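Local coordinates for probable primosomal replication protein n (Ralstonia solanacearum, PDB 4FDB) that probably binds single-stranded DNA and acts with the PriA helicase and DnaT in restarting stalled replication forks, at residues 8-14 against 64-70; 24-28 against 53-59. The protein carries 3 engineered substitutions. All blocks are in the same frame, centred on the assembly; numbering follows the deposited sequence.

In the fold
Both contacts belong to one five-stranded OB-type barrel and show how its strands and its single helix are joined. Interaction 1 ties strand 3-19 to the loop that follows helix 57-62, and mixes buried with solvent-exposed residues; interaction 2 pairs strands 25-37 and 44-55 and seats the start of that helix, with no fully exposed residue taking part. Regular antiparallel hydrogen bonding and apolar side chains make up 24-28 against 53-59, whereas 8-14 against 64-70 combines a single beta bridge with a tight turn and an arginine bound to a carbonyl. Strands 3-19 and 25-37 are sheet neighbours, and the contacts meet where Arg14 CB lies 4.0 Å from Val27 CG1.

Interaction 1 of 2, residues 8-14 against 64-70; sequences VATLVER and RIAPGTV. Engineered in segment 8-14: Val12 (natural residue Ala).
Leu11, in its t,p rotamer, lays its side chain over Ile65 and the backbone after it: CD2 of Leu11 is 3.8 Å from CG2 and 3.6 Å from O of Ile65. Segment 8-14 is strand, extended except at Val12 (phi -92°, psi -47°); 64-70 is a loop that becomes strand only at Val70. Thr10 and Val70 form an antiparallel non-hydrogen-bonded pair, CA to CA 4.2 Å, with their side chains on the same face and Thr10 OG1 3.8 Å from Val70 CG2. Leu11 supplies the main-chain hydrogen bonds across the segments, its N donating to Thr69 O (2.9 Å) and its O accepting from Gly68 N (2.8 Å). The latter NH lies within a type II turn from Ala66 to Thr69. Ala66 O closes that turn, accepting from Thr69 N at 3.1 Å and from Thr69 OG1 at 2.7 Å. Gly68 sits at phi 106° and psi -14°, where a CB would jam against the preceding carbonyl. The extended Arg14 side chain, chi1 p and chi2 and chi3 t, directs NE (2.9 Å) and NH2 (3.1 Å) to Ile65 O, at the guanidinium edge. Val8 CG1 meets Val70 CG1 at 3.7 Å. Between these ends Val12, an engineered residue, and Glu13 form a classic beta bulge opposite Leu30 of strand 25-37. The Thr10-Val70 bridge joins the first and fourth strands in chain order, as in the closure of an OB-type barrel. The loop thus leads from helix 57-62 into strand 70-79 alongside strand 3-19; Leu11 also packs on Cys29 of strand 25-37, Ile65 on Leu94 of strand 87-96, and both on Leu71.

Interaction 2 of 2, residues 24-28 against 53-59; sequences VPIVN and LGAGKMA
Starting at Val24, the first segment comes out of a loop, and CG1 of this valine rests 3.7 Å from Gly56 N. Pro25 begins the strand proper: its O accepts from Gly56 N at 2.9 Å, and its CB lies 3.8 Å from Ala59 CB. Ile26 pairs with Ala55 in a non-hydrogen-bonded antiparallel site, CA to CA 4.5 Å. With chi1 and chi2 both m, its CD1 touches Ala55 CB at 3.5 Å while CG2 approaches Leu53 CD1 at 4.1 Å. Val27 faces Gly54 in the hydrogen-bonded site, CA to CA 5.4 Å, its N giving to Gly54 O (2.9 Å) and its O receiving from Gly54 N (3.0 Å). On this other face Val27, chi1 t, sets CG2 4.0 Å from Ala59 CB. Asn28 returns to the face of Ile26, opposite Leu53 with CA atoms 4.3 Å apart; its ND2 is 3.9 Å from Leu53 CB, while OD1 is hydrogen-bonded to Arg18. The short strands 25-28 and 53-55 approach to 4.7 Å between axes, at 168°, nearly antiparallel. After Ala55 the chain turns sharply: Gly56, phi 67° and psi -135°, takes the N-cap position, and its O accepts from Ala59 N at 2.9 Å. This is a beta-hairpin pair of the OB barrel whose second strand runs directly into helix 57-62. A CB on Gly54 would come within 2.9 Å of Met58 O, so a bare backbone here lets the helix fold back against the strand. The chemistry is therefore that of main-chain pairing flanked by branched apolar side chains, with Gly54 and Ala59 leaving room for the helix to lie close to the strand.

Interaction 1 of 2, residues 8-14 against 64-70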
loop_
_atom_site.group_PDB
_atom_site.type_symbol
_atom_site.label_atom_id
_atom_site.label_comp_id
_atom_site.label_asym_id
_atom_site.label_seq_id
_atom_site.Cartn_x
_atom_site.Cartn_y
_atom_site.Cartn_z
ATOM N N VAL A 8 -6.361 8.777 1.066
ATOM C CA VAL A 8 -6.741 10.140 0.708
ATOM C C VAL A 8 -5.450 10.911 0.504
ATOM O O VAL A 8 -4.649 11.021 1.424
ATOM C CB VAL A 8 -7.557 10.799 1.814
ATOM C CG1 VAL A 8 -7.670 12.312 1.565
ATOM C CG2 VAL A 8 -8.930 10.161 1.890
ATOM N N ALA A 9 -5.241 11.443 -0.695
ATOM C CA ALA A 9 -3.929 11.986 -1.031
ATOM C C ALA A 9 -4.043 13.053 -2.103
ATOM O O ALA A 9 -5.019 13.098 -2.841
ATOM C CB ALA A 9 -3.004 10.872 -1.496
ATOM N N THR A 10 -3.031 13.910 -2.176
ATOM C CA THR A 10 -3.015 15.007 -3.127
ATOM C C THR A 10 -2.350 14.566 -4.425
ATOM O O THR A 10 -1.280 13.967 -4.405
ATOM C CB THR A 10 -2.231 16.184 -2.540
ATOM O OG1 THR A 10 -2.857 16.592 -1.319
ATOM C CG2 THR A 10 -2.182 17.360 -3.517
ATOM N N LEU A 11 -2.981 14.862 -5.561
ATOM C CA LEU A 11 -2.342 14.587 -6.843
ATOM C C LEU A 11 -1.211 15.587 -7.048
ATOM O O LEU A 11 -1.452 16.776 -7.086
ATOM C CB LEU A 11 -3.341 14.717 -7.986
ATOM C CG LEU A 11 -2.701 14.558 -9.367
ATOM C CD1 LEU A 11 -2.224 13.143 -9.536
ATOM C CD2 LEU A 11 -3.666 14.948 -10.487
ATOM N N VAL A 12 0.023 15.101 -7.165
ATOM C CA VAL A 12 1.178 15.986 -7.304
ATOM C C VAL A 12 1.496 16.241 -8.769
ATOM O O VAL A 12 1.739 17.367 -9.205
ATOM C CB VAL A 12 2.430 15.323 -6.654
ATOM C CG1 VAL A 12 3.646 16.215 -6.803
ATOM C CG2 VAL A 12 2.171 15.008 -5.192
ATOM N N GLU A 13 1.528 15.161 -9.540
ATOM C CA GLU A 13 1.791 15.321 -10.950
ATOM C C GLU A 13 1.269 14.110 -11.684
ATOM O O GLU A 13 1.028 13.054 -11.096
ATOM C CB GLU A 13 3.285 15.513 -11.213
ATOM C CG GLU A 13 4.171 14.498 -10.539
ATOM C CD GLU A 13 5.654 14.777 -10.764
ATOM O OE1 GLU A 13 6.169 15.820 -10.289
ATOM O OE2 GLU A 13 6.315 13.947 -11.424
ATOM N N ARG A 14 1.067 14.275 -12.975
ATOM C CA ARG A 14 0.686 13.123 -13.785
ATOM C C ARG A 14 1.401 13.173 -15.116
ATOM O O ARG A 14 1.776 14.249 -15.587
ATOM C CB ARG A 14 -0.838 13.013 -13.941
ATOM C CG ARG A 14 -1.534 14.285 -14.312
ATOM C CD ARG A 14 -3.034 14.063 -14.535
ATOM N NE ARG A 14 -3.733 15.345 -14.698
ATOM C CZ ARG A 14 -3.813 16.015 -15.838
ATOM N NH1 ARG A 14 -3.253 15.531 -16.945
ATOM N NH2 ARG A 14 -4.466 17.169 -15.883
ATOM N N ARG A 64 -8.057 14.326 -16.476
ATOM C CA ARG A 64 -8.786 15.590 -16.398
ATOM C C ARG A 64 -8.711 16.243 -15.019
ATOM O O ARG A 64 -9.333 17.276 -14.780
ATOM C CB ARG A 64 -10.253 15.405 -16.799
ATOM C CG ARG A 64 -11.054 14.523 -15.858
ATOM C CD ARG A 64 -12.510 14.957 -15.767
ATOM N NE ARG A 64 -13.378 13.880 -15.293
ATOM C CZ ARG A 64 -13.523 13.531 -14.018
ATOM N NH1 ARG A 64 -12.850 14.167 -13.070
ATOM N NH2 ARG A 64 -14.341 12.540 -13.693
ATOM N N ILE A 65 -7.942 15.656 -14.118
ATOM C CA ILE A 65 -7.843 16.193 -12.760
ATOM C C ILE A 65 -6.635 17.123 -12.600
ATOM O O ILE A 65 -5.529 16.772 -12.996
ATOM C CB ILE A 65 -7.765 15.050 -11.741
ATOM C CG1 ILE A 65 -9.093 14.284 -11.725
ATOM C CG2 ILE A 65 -7.444 15.589 -10.353
ATOM C CD1 ILE A 65 -9.068 13.060 -10.856
ATOM N N ALA A 66 -6.850 18.305 -12.025
ATOM C CA ALA A 66 -5.767 19.269 -11.830
ATOM C C ALA A 66 -4.808 18.809 -10.735
ATOM O O ALA A 66 -5.243 18.381 -9.665
ATOM C CB ALA A 66 -6.330 20.626 -11.464
ATOM N N PRO A 67 -3.496 18.900 -11.001
ATOM C CA PRO A 67 -2.533 18.717 -9.911
ATOM C C PRO A 67 -2.844 19.673 -8.758
ATOM O O PRO A 67 -3.173 20.844 -8.979
ATOM C CB PRO A 67 -1.201 19.064 -10.576
ATOM C CG PRO A 67 -1.416 18.629 -12.019
ATOM C CD PRO A 67 -2.830 19.080 -12.303
ATOM N N GLY A 68 -2.755 19.163 -7.537
ATOM C CA GLY A 68 -3.139 19.918 -6.360
ATOM C C GLY A 68 -4.457 19.431 -5.787
ATOM O O GLY A 68 -4.824 19.772 -4.664
ATOM N N THR A 69 -5.179 18.626 -6.559
ATOM C CA THR A 69 -6.495 18.161 -6.138
ATOM C C THR A 69 -6.375 17.033 -5.126
ATOM O O THR A 69 -5.582 16.121 -5.322
ATOM C CB THR A 69 -7.299 17.663 -7.350
ATOM O OG1 THR A 69 -7.470 18.757 -8.263
ATOM C CG2 THR A 69 -8.663 17.145 -6.906
ATOM N N VAL A 70 -7.158 17.078 -4.048
ATOM C CA VAL A 70 -7.121 15.972 -3.084
ATOM C C VAL A 70 -8.114 14.883 -3.505
ATOM O O VAL A 70 -9.286 15.173 -3.765
ATOM C CB VAL A 70 -7.456 16.442 -1.659
ATOM C CG1 VAL A 70 -7.379 15.283 -0.676
ATOM C CG2 VAL A 70 -6.504 17.550 -1.222
#

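Interaction 2 of 2, residues 24-28 against 53-59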
loop_
_atom_site.group_PDB
_atom_site.type_symbol
_atom_site.label_atom_id
_atom_site.label_comp_id
_atom_site.label_asym_id
_atom_site.label_seq_id
_atom_site.Cartn_x
_atom_site.Cartn_y
_atom_site.Cartn_z
ATOM N N VAL A 24 -5.353 -0.061 -24.200
ATOM C CA VAL A 24 -5.870 0.411 -22.924
ATOM C C VAL A 24 -5.059 1.611 -22.442
ATOM O O VAL A 24 -3.840 1.527 -22.305
ATOM C CB VAL A 24 -5.830 -0.700 -21.856
ATOM C CG1 VAL A 24 -6.341 -0.167 -20.532
ATOM C CG2 VAL A 24 -6.661 -1.892 -22.322
ATOM N N PRO A 25 -5.734 2.742 -22.178
ATOM C CA PRO A 25 -4.973 3.909 -21.722
ATOM C C PRO A 25 -4.516 3.790 -20.279
ATOM O O PRO A 25 -5.248 3.269 -19.443
ATOM C CB PRO A 25 -5.976 5.061 -21.845
ATOM C CG PRO A 25 -7.315 4.430 -21.761
ATOM C CD PRO A 25 -7.174 3.020 -22.308
ATOM N N ILE A 26 -3.325 4.311 -20.003
ATOM C CA ILE A 26 -2.778 4.353 -18.654
ATOM C C ILE A 26 -2.288 5.752 -18.367
ATOM O O ILE A 26 -1.579 6.328 -19.185
ATOM C CB ILE A 26 -1.525 3.489 -18.564
ATOM C CG1 ILE A 26 -1.808 2.068 -19.055
ATOM C CG2 ILE A 26 -0.957 3.526 -17.148
ATOM C CD1 ILE A 26 -2.654 1.274 -18.126
ATOM N N VAL A 27 -2.653 6.285 -17.206
ATOM C CA VAL A 27 -2.058 7.529 -16.719
ATOM C C VAL A 27 -1.304 7.236 -15.429
ATOM O O VAL A 27 -1.902 6.848 -14.431
ATOM C CB VAL A 27 -3.117 8.642 -16.503
ATOM C CG1 VAL A 27 -2.522 9.827 -15.740
ATOM C CG2 VAL A 27 -3.675 9.114 -17.847
ATOM N N ASN A 28 0.016 7.385 -15.479
ATOM C CA ASN A 28 0.854 7.299 -14.292
ATOM C C ASN A 28 0.840 8.617 -13.547
ATOM O O ASN A 28 0.853 9.678 -14.157
ATOM C CB ASN A 28 2.284 6.965 -14.686
ATOM C CG ASN A 28 2.440 5.524 -15.113
ATOM O OD1 ASN A 28 2.291 5.196 -16.285
ATOM N ND2 ASN A 28 2.740 4.654 -14.157
ATOM N N LEU A 53 -1.322 4.693 -10.652
ATOM C CA LEU A 53 -1.763 4.751 -12.035
ATOM C C LEU A 53 -3.237 4.429 -12.139
ATOM O O LEU A 53 -3.804 3.754 -11.279
ATOM C CB LEU A 53 -0.912 3.845 -12.931
ATOM C CG LEU A 53 -1.025 2.323 -12.861
ATOM C CD1 LEU A 53 -2.247 1.799 -13.630
ATOM C CD2 LEU A 53 0.231 1.705 -13.426
ATOM N N GLY A 54 -3.857 4.932 -13.197
ATOM C CA GLY A 54 -5.221 4.579 -13.519
ATOM C C GLY A 54 -5.229 4.010 -14.920
ATOM O O GLY A 54 -4.531 4.516 -15.795
ATOM N N ALA A 55 -6.010 2.951 -15.126
ATOM C CA ALA A 55 -6.124 2.321 -16.433
ATOM C C ALA A 55 -7.559 2.362 -16.911
ATOM O O ALA A 55 -8.486 2.356 -16.102
ATOM C CB ALA A 55 -5.665 0.869 -16.363
ATOM N N GLY A 56 -7.743 2.382 -18.225
ATOM C CA GLY A 56 -9.082 2.362 -18.787
ATOM C C GLY A 56 -9.811 3.643 -18.445
ATOM O O GLY A 56 -9.239 4.730 -18.549
ATOM N N LYS A 57 -11.066 3.535 -18.026
ATOM C CA LYS A 57 -11.821 4.738 -17.677
ATOM C C LYS A 57 -11.109 5.546 -16.591
ATOM O O LYS A 57 -11.178 6.771 -16.569
ATOM C CB LYS A 57 -13.243 4.394 -17.245
ATOM C CG LYS A 57 -14.089 5.629 -16.960
ATOM C CD LYS A 57 -15.573 5.323 -16.929
ATOM C CE LYS A 57 -16.360 6.540 -16.452
ATOM N NZ LYS A 57 -15.911 7.800 -17.116
HETATM N N MSE A 58 -10.398 4.863 -15.706
HETATM C CA MSE A 58 -9.688 5.565 -14.641
HETATM C C MSE A 58 -8.546 6.434 -15.190
HETATM O O MSE A 58 -8.213 7.472 -14.613
HETATM C CB MSE A 58 -9.172 4.568 -13.601
HETATM C CG MSE A 58 -8.847 5.187 -12.260
HETATM SE SE MSE A 58 -10.457 5.977 -11.445
HETATM C CE MSE A 58 -11.701 4.528 -11.780
ATOM N N ALA A 59 -7.971 6.035 -16.322
ATOM C CA ALA A 59 -6.962 6.862 -16.980
ATOM C C ALA A 59 -7.622 8.158 -17.450
ATOM O O ALA A 59 -7.101 9.257 -17.233
ATOM C CB ALA A 59 -6.346 6.121 -18.174
#